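Local coordinates for protein ethylbenzene dehydrogenase alpha-subunit (Aromatoleum aromaticum, PDB 2IVF) that belongs to the molybdopterin oxidoreductase family and, as the alpha-subunit of a three-subunit enzyme, holds a molybdenum atom, the ligands MGD and MD1, and an iron-sulfur cluster, at residues Gln608-Arg612 against Phe920-His924; Phe895-Cys901 against Lys930-Leu935. One frame throughout, in Å; residues are numbered along the deposited sequence.

How the contacts relate
Both contacts touch the same MD1, at different parts of it. Contact 1 reaches its phosphate oxygens and the hydroxyl O11 of the linker between phosphate and pterin. Contact 2 reaches the pterin amino group N16, through Y932 and D933. The contact centres lie 13 Å apart. They also meet directly: R612 O is 3.0 Å from D933 OD2, M611 O is 3.6 Å from P931 CG, and A923 CB is 4.0 Å from P931 CG. Segments 920-924 and 930-935 belong to one long loop between strands 915-917 and 969-975. The molybdenum atom is about 7 Å from the side chain of F920 in contact 1 and about 13 Å from that of Y932 in contact 2.

Contact 1: residues Gln608-Arg612 against Phe920-His924; sequences QNPMR and FWDAH. With MD1 (phosphoric acid 4-(2-amino-4-oxo-3,4,5,6,-tetrahydro-pteridin-6-yl)-2-hydroxy-3,4-dimercapto-but-3-en-yl ester guanylate ester), chain N.
The guanidinium of R612 lies flat on the ring of F920, with centres 3.5 Å apart and planes at 12°. This is also cation-pi: R612 CZ sits 3.5 Å from the ring centroid, 18° off the normal. R612 and F920 both have chi1 p, and both CA-CB bonds point toward the opposite segment. The stack leaves the guanidinium edge to MD1. R612 NH1 donates to MD1 O2A at 2.9 Å, O3A at 3.1 Å and O11 at 3.2 Å; R612 NH2 donates to MD1 O11 at 2.9 Å.

Segment 608-612 is extended up to N609, the N-cap position of helix 610-613. Its side chain makes no capping bond; R612 N donates to N609 O at 3.2 Å. Segment 920-924 is extended until A923, where it turns. The closest CA atoms are R612 and A923, 5.5 Å apart. N609, chi1 t, uses ND2 twice: to D922 OD1 at 2.9 Å and to MD1 O2A at 2.9 Å. Its OD1 pairs with S642 and S641. D922 OD1 also accepts from A923 N at 2.9 Å and bonds S641, while OD2 forms a salt bridge with R638. M611 CB meets A923 CB at 4.1 Å. The backbone of H924 bonds the beta-subunit.

The contact, wholly buried, joins the start of helix 610-613 to the loop after strand 915-917 of the dinucleotide-binding barrel, at the MD1 phosphates in a molybdopterin oxidoreductase cofactor pocket.

Contact 2: residues Phe895-Cys901 against Lys930-Leu935; sequences FNDFADC and KPYDIL. With MD1 (phosphoric acid 4-(2-amino-4-oxo-3,4,5,6,-tetrahydro-pteridin-6-yl)-2-hydroxy-3,4-dimercapto-but-3-en-yl ester guanylate ester), chain N.
K930 (chi1 m, chi2 t, chi3 p, chi4 t) carries NZ to D900 OD1, 3.0 Å away, in a salt bridge. The K930 backbone lies beside C901, with CA atoms 5.5 Å apart, and K930 O is 3.3 Å from C901 CB. P931 points away from 895-901, and its O accepts from I934 N at 3.0 Å. This starts the 3-10 segment 932-934, in which Y932 O accepts from L935 N at 3.1 Å.

Y932 CA packs 3.7 Å from C901 SG. Its ring, with chi1 105°, reaches MD1, where N16 donates to Y932 OH at 2.9 Å. MD1 N16 also makes a weak bond to D933 OD2 at 3.0 Å. The 3-10 turn thus presents two side chains to the pterin amino group, D933 only weakly, from a long loop of the double-psi beta-barrel in the molybdopterin dinucleotide binding domain. Segment 895-901 is the end of strand 891-895, the connection 896-899 and the start of strand 900-908, antiparallel neighbours in the barrel.

I934 places CG2 3.8 Å from A899 CB. Its O lies 3.2 Å from F898 CE2, at the ring edge, and bonds S616. L935 (chi1 p, chi2 p) follows, its CA 5.1 Å from A899 CA. L935 CD2 touches F895 CA at 4.0 Å. L935 O accepts from N896 ND2 at 3.0 Å, while N896 OD1 takes F898 N at 3.0 Å in an Asx turn.

Contact 1: residues Gln608-Arg612 against Phe920-His924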
loop_
_atom_site.group_PDB
_atom_site.type_symbol
_atom_site.label_atom_id
_atom_site.label_comp_id
_atom_site.label_asym_id
_atom_site.label_seq_id
_atom_site.Cartn_x
_atom_site.Cartn_y
_atom_site.Cartn_z
ATOM N N GLN A 608 16.326 6.076 -6.065
ATOM C CA GLN A 608 15.886 6.162 -7.427
ATOM C C GLN A 608 16.158 4.841 -8.119
ATOM O O GLN A 608 17.162 4.180 -7.845
ATOM C CB GLN A 608 16.624 7.297 -8.120
ATOM C CG GLN A 608 15.998 7.725 -9.433
ATOM C CD GLN A 608 16.747 7.301 -10.691
ATOM O OE1 GLN A 608 16.095 7.104 -11.734
ATOM N NE2 GLN A 608 18.119 7.178 -10.627
ATOM N N ASN A 609 15.273 4.481 -9.051
ATOM C CA ASN A 609 15.273 3.141 -9.656
ATOM C C ASN A 609 14.843 3.318 -11.110
ATOM O O ASN A 609 13.713 3.090 -11.419
ATOM C CB ASN A 609 14.266 2.306 -8.822
ATOM C CG ASN A 609 14.220 0.824 -9.167
ATOM O OD1 ASN A 609 15.059 0.292 -9.886
ATOM N ND2 ASN A 609 13.232 0.148 -8.632
ATOM N N PRO A 610 15.739 3.802 -11.990
ATOM C CA PRO A 610 15.328 4.216 -13.346
ATOM C C PRO A 610 14.736 3.106 -14.186
ATOM O O PRO A 610 13.917 3.363 -15.068
ATOM C CB PRO A 610 16.633 4.733 -13.994
ATOM C CG PRO A 610 17.749 4.154 -13.216
ATOM C CD PRO A 610 17.187 3.985 -11.784
ATOM N N MET A 611 15.142 1.857 -13.933
ATOM C CA MET A 611 14.621 0.768 -14.728
ATOM C C MET A 611 13.091 0.660 -14.681
ATOM O O MET A 611 12.500 0.169 -15.637
ATOM C CB MET A 611 15.249 -0.549 -14.348
ATOM C CG MET A 611 16.716 -0.621 -14.687
ATOM S SD MET A 611 17.101 -0.525 -16.484
ATOM C CE MET A 611 16.344 -2.021 -17.054
ATOM N N ARG A 612 12.442 1.071 -13.590
ATOM C CA ARG A 612 10.956 1.214 -13.624
ATOM C C ARG A 612 10.446 2.676 -13.638
ATOM O O ARG A 612 9.344 2.963 -14.128
ATOM C CB ARG A 612 10.270 0.460 -12.485
ATOM C CG ARG A 612 10.757 0.799 -11.099
ATOM C CD ARG A 612 9.640 0.818 -10.126
ATOM N NE ARG A 612 8.684 1.867 -10.438
ATOM C CZ ARG A 612 8.583 3.047 -9.816
ATOM N NH1 ARG A 612 9.407 3.390 -8.821
ATOM N NH2 ARG A 612 7.660 3.914 -10.213
ATOM N N PHE A 920 2.350 0.162 -10.408
ATOM C CA PHE A 920 3.695 -0.213 -10.840
ATOM C C PHE A 920 4.359 -1.285 -10.026
ATOM O O PHE A 920 3.998 -1.534 -8.866
ATOM C CB PHE A 920 4.608 0.997 -11.045
ATOM C CG PHE A 920 4.930 1.773 -9.813
ATOM C CD1 PHE A 920 5.779 1.254 -8.867
ATOM C CD2 PHE A 920 4.448 3.054 -9.641
ATOM C CE1 PHE A 920 6.120 1.977 -7.762
ATOM C CE2 PHE A 920 4.792 3.801 -8.513
ATOM C CZ PHE A 920 5.637 3.284 -7.608
ATOM N N TRP A 921 5.346 -1.925 -10.653
ATOM C CA TRP A 921 6.103 -3.018 -10.067
ATOM C C TRP A 921 7.575 -2.772 -10.366
ATOM O O TRP A 921 7.912 -2.019 -11.312
ATOM C CB TRP A 921 5.675 -4.349 -10.709
ATOM C CG TRP A 921 4.212 -4.623 -10.480
ATOM C CD1 TRP A 921 3.192 -4.379 -11.344
ATOM C CD2 TRP A 921 3.616 -5.120 -9.281
ATOM N NE1 TRP A 921 1.975 -4.755 -10.785
ATOM C CE2 TRP A 921 2.214 -5.220 -9.517
ATOM C CE3 TRP A 921 4.129 -5.576 -8.073
ATOM C CZ2 TRP A 921 1.323 -5.667 -8.550
ATOM C CZ3 TRP A 921 3.256 -6.015 -7.125
ATOM C CH2 TRP A 921 1.871 -6.055 -7.352
ATOM N N ASP A 922 8.461 -3.390 -9.590
ATOM C CA ASP A 922 9.873 -3.245 -9.893
ATOM C C ASP A 922 10.170 -4.076 -11.104
ATOM O O ASP A 922 9.545 -5.106 -11.311
ATOM C CB ASP A 922 10.724 -3.667 -8.698
ATOM C CG ASP A 922 12.096 -3.019 -8.682
ATOM O OD1 ASP A 922 12.555 -2.437 -9.708
ATOM O OD2 ASP A 922 12.734 -3.180 -7.608
ATOM N N ALA A 923 11.146 -3.648 -11.903
ATOM C CA ALA A 923 11.399 -4.271 -13.211
ATOM C C ALA A 923 11.794 -5.750 -13.177
ATOM O O ALA A 923 11.403 -6.510 -14.068
ATOM C CB ALA A 923 12.403 -3.481 -13.999
ATOM N N HIS A 924 12.537 -6.175 -12.148
ATOM C CA HIS A 924 12.976 -7.572 -12.075
ATOM C C HIS A 924 11.900 -8.487 -11.469
ATOM O O HIS A 924 12.149 -9.681 -11.131
ATOM C CB HIS A 924 14.347 -7.710 -11.406
ATOM C CG HIS A 924 14.448 -7.129 -10.029
ATOM N ND1 HIS A 924 13.440 -6.392 -9.441
ATOM C CD2 HIS A 924 15.472 -7.145 -9.141
ATOM C CE1 HIS A 924 13.832 -6.006 -8.242
ATOM N NE2 HIS A 924 15.057 -6.452 -8.033
HETATM P PB MD1 N . 11.699 5.730 -7.253
HETATM O O3B MD1 N . 11.194 4.482 -6.422
HETATM O O1B MD1 N . 12.022 6.802 -6.276
HETATM O O2B MD1 N . 12.612 5.354 -8.356
HETATM O O3A MD1 N . 10.360 6.166 -7.984
HETATM C C10 MD1 N . 9.426 7.108 -7.413
HETATM C C11 MD1 N . 8.241 7.071 -8.364
HETATM O O11 MD1 N . 7.538 5.836 -7.995
HETATM C C12 MD1 N . 7.325 8.237 -8.104
HETATM S S12 MD1 N . 7.414 9.151 -6.661
HETATM C C13 MD1 N . 6.331 8.571 -8.988
HETATM S S13 MD1 N . 5.253 9.837 -8.700
HETATM C C14 MD1 N . 6.140 7.868 -10.278
HETATM N N15 MD1 N . 4.903 7.205 -10.516
HETATM C C16 MD1 N . 4.712 6.431 -11.631
HETATM C C15 MD1 N . 3.443 5.925 -11.844
HETATM O O14 MD1 N . 2.494 6.173 -11.053
HETATM N N17 MD1 N . 3.331 5.100 -12.915
HETATM C C17 MD1 N . 4.404 4.852 -13.773
HETATM N N16 MD1 N . 4.170 4.051 -14.803
HETATM N N18 MD1 N . 5.612 5.400 -13.559
HETATM C C20 MD1 N . 5.767 6.182 -12.512
HETATM N N8 MD1 N . 6.971 6.781 -12.320
HETATM C C7 MD1 N . 7.314 7.596 -11.186
HETATM P PA MD1 N . 11.809 3.019 -6.150
HETATM O O1A MD1 N . 11.178 2.571 -4.872
HETATM O O2A MD1 N . 11.562 2.193 -7.353
HETATM O "O5'" MD1 N . 13.365 3.210 -5.964
HETATM C "C5'" MD1 N . 13.784 3.842 -4.760
HETATM C "C4'" MD1 N . 14.839 3.037 -4.120
HETATM O "O4'" MD1 N . 15.039 3.682 -2.868
HETATM C "C1'" MD1 N . 15.465 2.635 -1.995
HETATM N N9 MD1 N . 15.346 2.951 -0.565
HETATM C C4 MD1 N . 16.386 3.250 0.199
HETATM N N3 MD1 N . 17.696 3.355 -0.128
HETATM C C2 MD1 N . 18.593 3.685 0.802
HETATM N N2 MD1 N . 19.908 3.808 0.481
HETATM N N1 MD1 N . 18.157 3.828 2.104
HETATM C C6 MD1 N . 16.846 3.734 2.504
HETATM O O6 MD1 N . 16.556 3.951 3.681
HETATM C C5 MD1 N . 15.905 3.438 1.506
HETATM N N7 MD1 N . 14.591 3.240 1.485
HETATM C C8 MD1 N . 14.265 2.957 0.220
HETATM C "C2'" MD1 N . 14.555 1.458 -2.332
HETATM O "O2'" MD1 N . 15.120 0.169 -1.986
HETATM C "C3'" MD1 N . 14.292 1.633 -3.835
HETATM O "O3'" MD1 N . 15.010 0.654 -4.632
#

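Contact 2: residues Phe895-Cys901 against Lys930-Leu935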
loop_
_atom_site.group_PDB
_atom_site.type_symbol
_atom_site.label_atom_id
_atom_site.label_comp_id
_atom_site.label_asym_id
_atom_site.label_seq_id
_atom_site.Cartn_x
_atom_site.Cartn_y
_atom_site.Cartn_z
ATOM N N PHE A 895 1.681 -4.714 -25.494
ATOM C CA PHE A 895 2.631 -4.222 -26.458
ATOM C C PHE A 895 2.127 -3.028 -27.221
ATOM O O PHE A 895 0.925 -2.825 -27.351
ATOM C CB PHE A 895 3.063 -5.371 -27.435
ATOM C CG PHE A 895 1.954 -5.890 -28.326
ATOM C CD1 PHE A 895 1.031 -6.819 -27.850
ATOM C CD2 PHE A 895 1.844 -5.458 -29.632
ATOM C CE1 PHE A 895 0.039 -7.290 -28.671
ATOM C CE2 PHE A 895 0.842 -5.928 -30.469
ATOM C CZ PHE A 895 -0.062 -6.836 -29.992
ATOM N N ASN A 896 3.063 -2.287 -27.810
ATOM C CA ASN A 896 2.690 -1.254 -28.731
ATOM C C ASN A 896 3.787 -1.120 -29.749
ATOM O O ASN A 896 4.572 -2.062 -29.918
ATOM C CB ASN A 896 2.360 0.049 -28.009
ATOM C CG ASN A 896 3.510 0.616 -27.162
ATOM O OD1 ASN A 896 4.673 0.296 -27.340
ATOM N ND2 ASN A 896 3.162 1.481 -26.235
ATOM N N ASP A 897 3.835 -0.005 -30.456
ATOM C CA ASP A 897 4.824 0.143 -31.505
ATOM C C ASP A 897 6.257 0.216 -30.998
ATOM O O ASP A 897 7.193 0.061 -31.779
ATOM C CB ASP A 897 4.477 1.337 -32.408
ATOM C CG ASP A 897 3.278 1.065 -33.292
ATOM O OD1 ASP A 897 2.737 -0.084 -33.236
ATOM O OD2 ASP A 897 2.832 2.011 -33.999
ATOM N N PHE A 898 6.443 0.394 -29.705
ATOM C CA PHE A 898 7.765 0.575 -29.143
ATOM C C PHE A 898 8.333 -0.655 -28.460
ATOM O O PHE A 898 9.488 -0.963 -28.663
ATOM C CB PHE A 898 7.772 1.743 -28.174
ATOM C CG PHE A 898 9.104 2.012 -27.608
ATOM C CD1 PHE A 898 10.088 2.620 -28.359
ATOM C CD2 PHE A 898 9.398 1.630 -26.305
ATOM C CE1 PHE A 898 11.357 2.862 -27.820
ATOM C CE2 PHE A 898 10.670 1.866 -25.753
ATOM C CZ PHE A 898 11.648 2.478 -26.511
ATOM N N ALA A 899 7.532 -1.353 -27.657
ATOM C CA ALA A 899 8.058 -2.476 -26.890
ATOM C C ALA A 899 6.927 -3.332 -26.368
ATOM O O ALA A 899 5.783 -3.133 -26.725
ATOM C CB ALA A 899 8.931 -1.959 -25.722
ATOM N N ASP A 900 7.275 -4.319 -25.562
ATOM C CA ASP A 900 6.287 -5.242 -25.027
ATOM C C ASP A 900 6.706 -5.758 -23.684
ATOM O O ASP A 900 7.878 -5.681 -23.320
ATOM C CB ASP A 900 6.083 -6.431 -25.960
ATOM C CG ASP A 900 7.318 -7.350 -26.043
ATOM O OD1 ASP A 900 8.409 -6.870 -26.430
ATOM O OD2 ASP A 900 7.196 -8.556 -25.724
ATOM N N CYS A 901 5.746 -6.334 -22.969
ATOM C CA CYS A 901 6.045 -6.958 -21.702
ATOM C C CYS A 901 5.021 -8.039 -21.452
ATOM O O CYS A 901 4.043 -8.136 -22.186
ATOM C CB CYS A 901 6.015 -5.939 -20.614
ATOM S SG CYS A 901 4.374 -5.242 -20.302
ATOM N N LYS A 930 11.343 -6.813 -18.219
ATOM C CA LYS A 930 10.743 -5.771 -19.029
ATOM C C LYS A 930 9.457 -5.334 -18.300
ATOM O O LYS A 930 8.429 -5.991 -18.405
ATOM C CB LYS A 930 10.451 -6.314 -20.385
ATOM C CG LYS A 930 11.750 -6.574 -21.212
ATOM C CD LYS A 930 11.536 -7.487 -22.366
ATOM C CE LYS A 930 10.624 -6.957 -23.433
ATOM N NZ LYS A 930 10.667 -7.860 -24.636
ATOM N N PRO A 931 9.501 -4.179 -17.625
ATOM C CA PRO A 931 8.316 -3.778 -16.908
ATOM C C PRO A 931 7.310 -3.149 -17.843
ATOM O O PRO A 931 7.632 -2.809 -18.965
ATOM C CB PRO A 931 8.856 -2.757 -15.908
ATOM C CG PRO A 931 9.894 -2.068 -16.730
ATOM C CD PRO A 931 10.553 -3.145 -17.545
ATOM N N TYR A 932 6.077 -2.956 -17.398
ATOM C CA TYR A 932 5.121 -2.285 -18.264
ATOM C C TYR A 932 5.638 -0.914 -18.694
ATOM O O TYR A 932 5.354 -0.440 -19.803
ATOM C CB TYR A 932 3.760 -2.188 -17.588
ATOM C CG TYR A 932 3.305 -0.885 -17.030
ATOM C CD1 TYR A 932 3.608 -0.498 -15.703
ATOM C CD2 TYR A 932 2.416 -0.108 -17.756
ATOM C CE1 TYR A 932 3.095 0.682 -15.158
ATOM C CE2 TYR A 932 1.896 1.073 -17.235
ATOM C CZ TYR A 932 2.232 1.472 -15.938
ATOM O OH TYR A 932 1.697 2.640 -15.473
ATOM N N ASP A 933 6.449 -0.312 -17.842
ATOM C CA ASP A 933 7.019 1.019 -18.134
ATOM C C ASP A 933 7.843 1.084 -19.411
ATOM O O ASP A 933 8.029 2.186 -19.974
ATOM C CB ASP A 933 7.829 1.524 -16.934
ATOM C CG ASP A 933 7.102 1.330 -15.659
ATOM O OD1 ASP A 933 7.075 0.183 -15.181
ATOM O OD2 ASP A 933 6.543 2.309 -15.115
ATOM N N ILE A 934 8.343 -0.070 -19.870
ATOM C CA ILE A 934 9.179 -0.110 -21.041
ATOM C C ILE A 934 8.441 0.513 -22.223
ATOM O O ILE A 934 9.074 1.091 -23.114
ATOM C CB ILE A 934 9.661 -1.545 -21.387
ATOM C CG1 ILE A 934 10.815 -1.534 -22.388
ATOM C CG2 ILE A 934 8.516 -2.434 -22.019
ATOM C CD1 ILE A 934 11.473 -2.871 -22.520
ATOM N N LEU A 935 7.121 0.418 -22.245
ATOM C CA LEU A 935 6.360 0.882 -23.437
ATOM C C LEU A 935 5.721 2.275 -23.301
ATOM O O LEU A 935 4.938 2.682 -24.161
ATOM C CB LEU A 935 5.323 -0.166 -23.869
ATOM C CG LEU A 935 4.468 -0.834 -22.793
ATOM C CD1 LEU A 935 3.477 0.197 -22.293
ATOM C CD2 LEU A 935 3.793 -2.024 -23.365
HETATM P PB MD1 N . 11.699 5.730 -7.253
HETATM O O3B MD1 N . 11.194 4.482 -6.422
HETATM O O1B MD1 N . 12.022 6.802 -6.276
HETATM O O2B MD1 N . 12.612 5.354 -8.356
HETATM O O3A MD1 N . 10.360 6.166 -7.984
HETATM C C10 MD1 N . 9.426 7.108 -7.413
HETATM C C11 MD1 N . 8.241 7.071 -8.364
HETATM O O11 MD1 N . 7.538 5.836 -7.995
HETATM C C12 MD1 N . 7.325 8.237 -8.104
HETATM S S12 MD1 N . 7.414 9.151 -6.661
HETATM C C13 MD1 N . 6.331 8.571 -8.988
HETATM S S13 MD1 N . 5.253 9.837 -8.700
HETATM C C14 MD1 N . 6.140 7.868 -10.278
HETATM N N15 MD1 N . 4.903 7.205 -10.516
HETATM C C16 MD1 N . 4.712 6.431 -11.631
HETATM C C15 MD1 N . 3.443 5.925 -11.844
HETATM O O14 MD1 N . 2.494 6.173 -11.053
HETATM N N17 MD1 N . 3.331 5.100 -12.915
HETATM C C17 MD1 N . 4.404 4.852 -13.773
HETATM N N16 MD1 N . 4.170 4.051 -14.803
HETATM N N18 MD1 N . 5.612 5.400 -13.559
HETATM C C20 MD1 N . 5.767 6.182 -12.512
HETATM N N8 MD1 N . 6.971 6.781 -12.320
HETATM C C7 MD1 N . 7.314 7.596 -11.186
HETATM P PA MD1 N . 11.809 3.019 -6.150
HETATM O O1A MD1 N . 11.178 2.571 -4.872
HETATM O O2A MD1 N . 11.562 2.193 -7.353
HETATM O "O5'" MD1 N . 13.365 3.210 -5.964
HETATM C "C5'" MD1 N . 13.784 3.842 -4.760
HETATM C "C4'" MD1 N . 14.839 3.037 -4.120
HETATM O "O4'" MD1 N . 15.039 3.682 -2.868
HETATM C "C1'" MD1 N . 15.465 2.635 -1.995
HETATM N N9 MD1 N . 15.346 2.951 -0.565
HETATM C C4 MD1 N . 16.386 3.250 0.199
HETATM N N3 MD1 N . 17.696 3.355 -0.128
HETATM C C2 MD1 N . 18.593 3.685 0.802
HETATM N N2 MD1 N . 19.908 3.808 0.481
HETATM N N1 MD1 N . 18.157 3.828 2.104
HETATM C C6 MD1 N . 16.846 3.734 2.504
HETATM O O6 MD1 N . 16.556 3.951 3.681
HETATM C C5 MD1 N . 15.905 3.438 1.506
HETATM N N7 MD1 N . 14.591 3.240 1.485
HETATM C C8 MD1 N . 14.265 2.957 0.220
HETATM C "C2'" MD1 N . 14.555 1.458 -2.332
HETATM O "O2'" MD1 N . 15.120 0.169 -1.986
HETATM C "C3'" MD1 N . 14.292 1.633 -3.835
HETATM O "O3'" MD1 N . 15.010 0.654 -4.632
#